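Local coordinates for protein NAD-dependent epimerase/dehydratase (Bacteroides thetaiotaomicron, PDB 3DHN) that is a putative NAD(P)-binding Rossmann-fold epimerase or reductase of the short-chain dehydrogenase type, its substrate and reaction not established, at residues M166-R171 with I192-Y197; S18-E23 with A199-E204. All blocks are in the same frame, centred on the assembly; numbering follows the deposited sequence.

Contact 1 (M166-R171 with I192-Y197); sequences MRPGVR and ISVEDY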
loop_
_atom_site.group_PDB
_atom_site.type_symbol
_atom_site.label_atom_id
_atom_site.label_comp_id
_atom_site.label_asym_id
_atom_site.label_seq_id
_atom_site.Cartn_x
_atom_site.Cartn_y
_atom_site.Cartn_z
HETATM N N MSE A 166 11.702 1.977 5.359
HETATM C CA MSE A 166 11.076 0.672 5.570
HETATM C C MSE A 166 11.901 -0.471 4.976
HETATM O O MSE A 166 12.201 -0.475 3.782
HETATM C CB MSE A 166 9.666 0.660 4.966
HETATM C CG MSE A 166 8.991 -0.705 5.012
HETATM SE SE MSE A 166 7.092 -0.640 4.642
HETATM C CE MSE A 166 7.147 0.226 2.904
ATOM N N ARG A 167 12.248 -1.445 5.815
ATOM C CA ARG A 167 13.060 -2.584 5.388
ATOM C C ARG A 167 12.618 -3.844 6.119
ATOM O O ARG A 167 11.849 -3.780 7.088
ATOM C CB ARG A 167 14.536 -2.343 5.721
ATOM C CG ARG A 167 14.926 -0.875 5.809
ATOM C CD ARG A 167 15.980 -0.639 6.889
ATOM N NE ARG A 167 17.301 -0.379 6.328
ATOM C CZ ARG A 167 18.367 -0.043 7.050
ATOM N NH1 ARG A 167 18.267 0.074 8.368
ATOM N NH2 ARG A 167 19.534 0.170 6.454
ATOM N N PRO A 168 13.091 -5.016 5.664
ATOM C CA PRO A 168 12.703 -6.253 6.341
ATOM C C PRO A 168 13.218 -6.168 7.778
ATOM O O PRO A 168 14.307 -5.651 8.021
ATOM C CB PRO A 168 13.412 -7.332 5.526
ATOM C CG PRO A 168 13.453 -6.740 4.143
ATOM C CD PRO A 168 13.829 -5.301 4.418
ATOM N N GLY A 169 12.423 -6.651 8.722
ATOM C CA GLY A 169 12.818 -6.612 10.119
ATOM C C GLY A 169 12.044 -7.646 10.899
ATOM O O GLY A 169 11.882 -8.785 10.455
ATOM N N VAL A 170 11.547 -7.249 12.062
ATOM C CA VAL A 170 10.777 -8.146 12.913
ATOM C C VAL A 170 9.328 -7.688 12.979
ATOM O O VAL A 170 9.041 -6.502 12.829
ATOM C CB VAL A 170 11.337 -8.153 14.361
ATOM C CG1 VAL A 170 10.507 -9.078 15.248
ATOM C CG2 VAL A 170 12.805 -8.571 14.352
ATOM N N ARG A 171 8.422 -8.639 13.185
ATOM C CA ARG A 171 7.001 -8.346 13.341
ATOM C C ARG A 171 6.830 -8.177 14.849
ATOM O O ARG A 171 6.566 -9.136 15.563
ATOM C CB ARG A 171 6.143 -9.520 12.848
ATOM C CG ARG A 171 4.635 -9.274 12.935
ATOM C CD ARG A 171 3.831 -10.503 12.514
ATOM N NE ARG A 171 2.391 -10.244 12.471
ATOM C CZ ARG A 171 1.663 -9.857 13.514
ATOM N NH1 ARG A 171 2.236 -9.682 14.697
ATOM N NH2 ARG A 171 0.360 -9.641 13.380
ATOM N N ILE A 192 10.134 1.710 10.076
ATOM C CA ILE A 192 9.189 0.646 10.361
ATOM C C ILE A 192 9.630 -0.605 9.600
ATOM O O ILE A 192 10.265 -0.511 8.543
ATOM C CB ILE A 192 7.750 1.024 9.905
ATOM C CG1 ILE A 192 6.734 0.032 10.484
ATOM C CG2 ILE A 192 7.667 1.054 8.382
ATOM C CD1 ILE A 192 6.625 0.111 12.016
ATOM N N SER A 193 9.300 -1.776 10.130
ATOM C CA SER A 193 9.655 -3.010 9.442
ATOM C C SER A 193 8.569 -3.313 8.420
ATOM O O SER A 193 7.417 -2.894 8.575
ATOM C CB SER A 193 9.750 -4.187 10.414
ATOM O OG SER A 193 8.467 -4.600 10.847
ATOM N N VAL A 194 8.947 -4.038 7.372
ATOM C CA VAL A 194 8.016 -4.434 6.328
ATOM C C VAL A 194 6.953 -5.345 6.938
ATOM O O VAL A 194 5.777 -5.259 6.596
ATOM C CB VAL A 194 8.743 -5.200 5.200
ATOM C CG1 VAL A 194 7.734 -5.883 4.305
ATOM C CG2 VAL A 194 9.587 -4.237 4.382
ATOM N N GLU A 195 7.372 -6.208 7.855
ATOM C CA GLU A 195 6.448 -7.127 8.504
ATOM C C GLU A 195 5.409 -6.391 9.367
ATOM O O GLU A 195 4.219 -6.719 9.329
ATOM C CB GLU A 195 7.222 -8.139 9.355
ATOM C CG GLU A 195 8.105 -9.109 8.561
ATOM C CD GLU A 195 9.303 -8.436 7.908
ATOM O OE1 GLU A 195 9.757 -7.391 8.419
ATOM O OE2 GLU A 195 9.809 -8.970 6.893
ATOM N N ASP A 196 5.846 -5.395 10.136
ATOM C CA ASP A 196 4.892 -4.650 10.968
ATOM C C ASP A 196 3.959 -3.785 10.128
ATOM O O ASP A 196 2.797 -3.571 10.503
ATOM C CB ASP A 196 5.607 -3.792 12.021
ATOM C CG ASP A 196 5.822 -4.540 13.331
ATOM O OD1 ASP A 196 4.939 -5.349 13.702
ATOM O OD2 ASP A 196 6.860 -4.315 14.003
ATOM N N TYR A 197 4.458 -3.295 8.992
ATOM C CA TYR A 197 3.629 -2.490 8.097
ATOM C C TYR A 197 2.516 -3.369 7.519
ATOM O O TYR A 197 1.369 -2.930 7.367
ATOM C CB TYR A 197 4.482 -1.894 6.965
ATOM C CG TYR A 197 3.677 -1.220 5.875
ATOM C CD1 TYR A 197 3.100 -1.961 4.839
ATOM C CD2 TYR A 197 3.470 0.161 5.897
ATOM C CE1 TYR A 197 2.332 -1.335 3.847
ATOM C CE2 TYR A 197 2.711 0.795 4.921
ATOM C CZ TYR A 197 2.147 0.046 3.894
ATOM O OH TYR A 197 1.415 0.685 2.912
HETATM O O HOH W 1 12.584 -9.860 7.840
#

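Contact 2 (S18-E23 with A199-E204); sequences SALLNE and AAMIDE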
loop_
_atom_site.group_PDB
_atom_site.type_symbol
_atom_site.label_atom_id
_atom_site.label_comp_id
_atom_site.label_asym_id
_atom_site.label_seq_id
_atom_site.Cartn_x
_atom_site.Cartn_y
_atom_site.Cartn_z
ATOM N N SER A 18 4.987 -9.389 -0.800
ATOM C CA SER A 18 5.117 -10.723 -0.228
ATOM C C SER A 18 4.709 -10.710 1.242
ATOM O O SER A 18 4.038 -11.627 1.710
ATOM C CB SER A 18 6.561 -11.223 -0.360
ATOM O OG SER A 18 6.967 -11.213 -1.723
ATOM N N ALA A 19 5.113 -9.672 1.970
ATOM C CA ALA A 19 4.765 -9.555 3.384
ATOM C C ALA A 19 3.243 -9.475 3.574
ATOM O O ALA A 19 2.703 -10.020 4.542
ATOM C CB ALA A 19 5.427 -8.318 3.990
ATOM N N LEU A 20 2.560 -8.798 2.647
ATOM C CA LEU A 20 1.103 -8.655 2.703
ATOM C C LEU A 20 0.418 -9.983 2.360
ATOM O O LEU A 20 -0.594 -10.349 2.951
ATOM C CB LEU A 20 0.645 -7.573 1.716
ATOM C CG LEU A 20 0.979 -6.125 2.087
ATOM C CD1 LEU A 20 0.843 -5.219 0.864
ATOM C CD2 LEU A 20 0.067 -5.669 3.212
ATOM N N LEU A 21 0.994 -10.696 1.398
ATOM C CA LEU A 21 0.464 -11.978 0.956
ATOM C C LEU A 21 0.438 -13.002 2.089
ATOM O O LEU A 21 -0.589 -13.630 2.342
ATOM C CB LEU A 21 1.303 -12.503 -0.213
ATOM C CG LEU A 21 0.864 -13.802 -0.896
ATOM C CD1 LEU A 21 -0.599 -13.710 -1.304
ATOM C CD2 LEU A 21 1.746 -14.043 -2.119
ATOM N N ASN A 22 1.567 -13.154 2.773
ATOM C CA ASN A 22 1.688 -14.100 3.880
ATOM C C ASN A 22 0.848 -13.705 5.097
ATOM O O ASN A 22 0.216 -14.564 5.731
ATOM C CB ASN A 22 3.160 -14.239 4.281
ATOM C CG ASN A 22 4.001 -14.880 3.188
ATOM O OD1 ASN A 22 5.028 -14.340 2.768
ATOM N ND2 ASN A 22 3.565 -16.041 2.720
ATOM N N GLU A 23 0.840 -12.417 5.427
ATOM C CA GLU A 23 0.067 -11.927 6.565
ATOM C C GLU A 23 -1.436 -12.152 6.381
ATOM O O GLU A 23 -2.140 -12.482 7.334
ATOM C CB GLU A 23 0.345 -10.440 6.783
ATOM C CG GLU A 23 -0.458 -9.782 7.896
ATOM C CD GLU A 23 0.013 -10.157 9.285
ATOM O OE1 GLU A 23 1.201 -10.500 9.441
ATOM O OE2 GLU A 23 -0.800 -10.087 10.234
ATOM N N ALA A 199 1.256 -6.151 8.916
ATOM C CA ALA A 199 0.340 -6.517 9.988
ATOM C C ALA A 199 -0.692 -5.423 10.192
ATOM O O ALA A 199 -1.872 -5.706 10.422
ATOM C CB ALA A 199 1.104 -6.756 11.282
ATOM N N ALA A 200 -0.247 -4.170 10.105
ATOM C CA ALA A 200 -1.141 -3.031 10.282
ATOM C C ALA A 200 -2.141 -2.920 9.126
ATOM O O ALA A 200 -3.328 -2.645 9.341
ATOM C CB ALA A 200 -0.334 -1.754 10.407
HETATM N N MSE A 201 -1.663 -3.141 7.904
HETATM C CA MSE A 201 -2.519 -3.077 6.722
HETATM C C MSE A 201 -3.648 -4.108 6.795
HETATM O O MSE A 201 -4.792 -3.801 6.468
HETATM C CB MSE A 201 -1.694 -3.307 5.450
HETATM C CG MSE A 201 -2.506 -3.274 4.166
HETATM SE SE MSE A 201 -3.239 -1.520 3.730
HETATM C CE MSE A 201 -2.081 -1.076 2.230
ATOM N N ILE A 202 -3.336 -5.334 7.201
ATOM C CA ILE A 202 -4.384 -6.348 7.302
ATOM C C ILE A 202 -5.325 -6.048 8.476
ATOM O O ILE A 202 -6.493 -6.422 8.447
ATOM C CB ILE A 202 -3.799 -7.774 7.412
ATOM C CG1 ILE A 202 -2.930 -8.062 6.182
ATOM C CG2 ILE A 202 -4.939 -8.815 7.435
ATOM C CD1 ILE A 202 -3.626 -7.747 4.851
ATOM N N ASP A 203 -4.819 -5.365 9.501
ATOM C CA ASP A 203 -5.657 -4.965 10.639
ATOM C C ASP A 203 -6.729 -3.981 10.135
ATOM O O ASP A 203 -7.892 -4.050 10.548
ATOM C CB ASP A 203 -4.825 -4.257 11.712
ATOM C CG ASP A 203 -4.131 -5.219 12.652
ATOM O OD1 ASP A 203 -4.261 -6.452 12.463
ATOM O OD2 ASP A 203 -3.457 -4.736 13.584
ATOM N N GLU A 204 -6.322 -3.060 9.253
ATOM C CA GLU A 204 -7.236 -2.061 8.688
ATOM C C GLU A 204 -8.257 -2.743 7.778
ATOM O O GLU A 204 -9.411 -2.331 7.691
ATOM C CB GLU A 204 -6.443 -1.000 7.907
ATOM C CG GLU A 204 -7.282 0.097 7.248
ATOM C CD GLU A 204 -8.216 0.822 8.214
ATOM O OE1 GLU A 204 -7.860 0.982 9.398
ATOM O OE2 GLU A 204 -9.308 1.249 7.782
#

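Contact 1 (M166-R171 with I192-Y197)
Strands 165-167 and 191-193 run parallel as a two-stranded sheet, and where the second turns into helix 194-206 the loop 168-171 wraps over the start of that helix. Met166 is a selenomethionine on the same face of the sheet as Ile192. Its CB lies 4.0 Å from Ile192 CG2. CG, anti to the backbone N (chi1 174°), comes within 3.6 Å of Val194 CG2, the two side chains crossing at about a right angle. The chain then bends at chi3, and SE settles 3.7 Å from Tyr197 CG in a Met-aromatic contact, oblique to the ring. Val16 of helix 14-25 also touches this side chain, while the Tyr197 hydroxyl is held by Phe160 O.

At the strand ends the pairing is main chain to main chain; beyond them side chains at the helix start hold the loop backbone. Val194 N donates to Arg167 O (2.9 Å) from above the carbonyl plane, whereas the preceding bond, Arg167 N to Ile192 O, is weak. Ser193 is the N-cap: its OG accepts from Asp196 N at 2.8 Å and donates to Val170 O, also at 2.8 Å, tying the cap to the loop; Tyr219 OH is a further partner. Glu195, bent at chi2, turns its carboxylate back so that OE1 takes Gly169 N at 2.8 Å, met from above the carboxylate plane. A water donates to Gly169 O and, weakly, to Glu195 OE2. The Asp196 carboxylate is hydrogen-bonded by Tyr219 OH and Thr172 OG1 at OD2 and by Gly173 N at OD1.

Two acidic side chains in the first helical turn would be favoured by the helix dipole, and both accept main-chain N-H groups, of Gly169 and Gly173, while Ser193 OG holds Val170 O.

Contact 2 (S18-E23 with A199-E204)
Glu23 lies along Ile202 where helices 14-25 and 194-206 come together. Its CG, anti to the backbone N (chi1 177°), sits 3.5 Å from Ile202 CG1, the two side chains sliding past each other in opposite directions. A bend at chi2 (74°) then lays the carboxylate against Ala199, with CD 3.7 Å from Ala199 CA. One turn earlier, Leu20 sends CD2 to Met201, a selenomethionine, touching CG at 3.6 Å; the two chains cross obliquely, and Val110 of strand 106-110 packs on both. The helices lie on one face of the Rossmann-type sheet, their short axes crossing at -53° and approaching to 9.4 Å, a separation filled by Leu20, Glu23, Met201 and Ile202, with the small Ala199 leaving room for the carboxylate. The buried carboxylate of Glu23 is matched by two arginines, OE2 pairing with Arg27 and OE1 with Arg171, which would favour its ionised form. Away from this patch the packing loosens: the helices diverge, Ser18 and Asn22 lie on the far side of their helix, partly exposed, and Asp203 OD1 stays 5.5 Å from Glu23 OE2, Arg27 pairing with both acids, through NH1 with Glu23 and NH2 with Asp203.

The centres of contacts 1 and 2 are 11 Å apart, and helix 194-206 serves both: its first turn belongs to contact 1, the following residues to contact 2. Along the chain the order is 18-23, 166-171, 192-197, 199-204, so contact 2 joins the early part of the NAD(P)H-binding fold to its late part, and the segments of contact 1 fall between. They also meet directly. Arg171 NH2 packs on Ala199 CB at 3.6 Å, and Val194 CG1 on Ala19 CB at 3.4 Å. Helix 14-25 and segment 166-171 both pack on helix 194-206 and touch each other, joining the small parallel two-stranded sheet to the main Rossmann-type body.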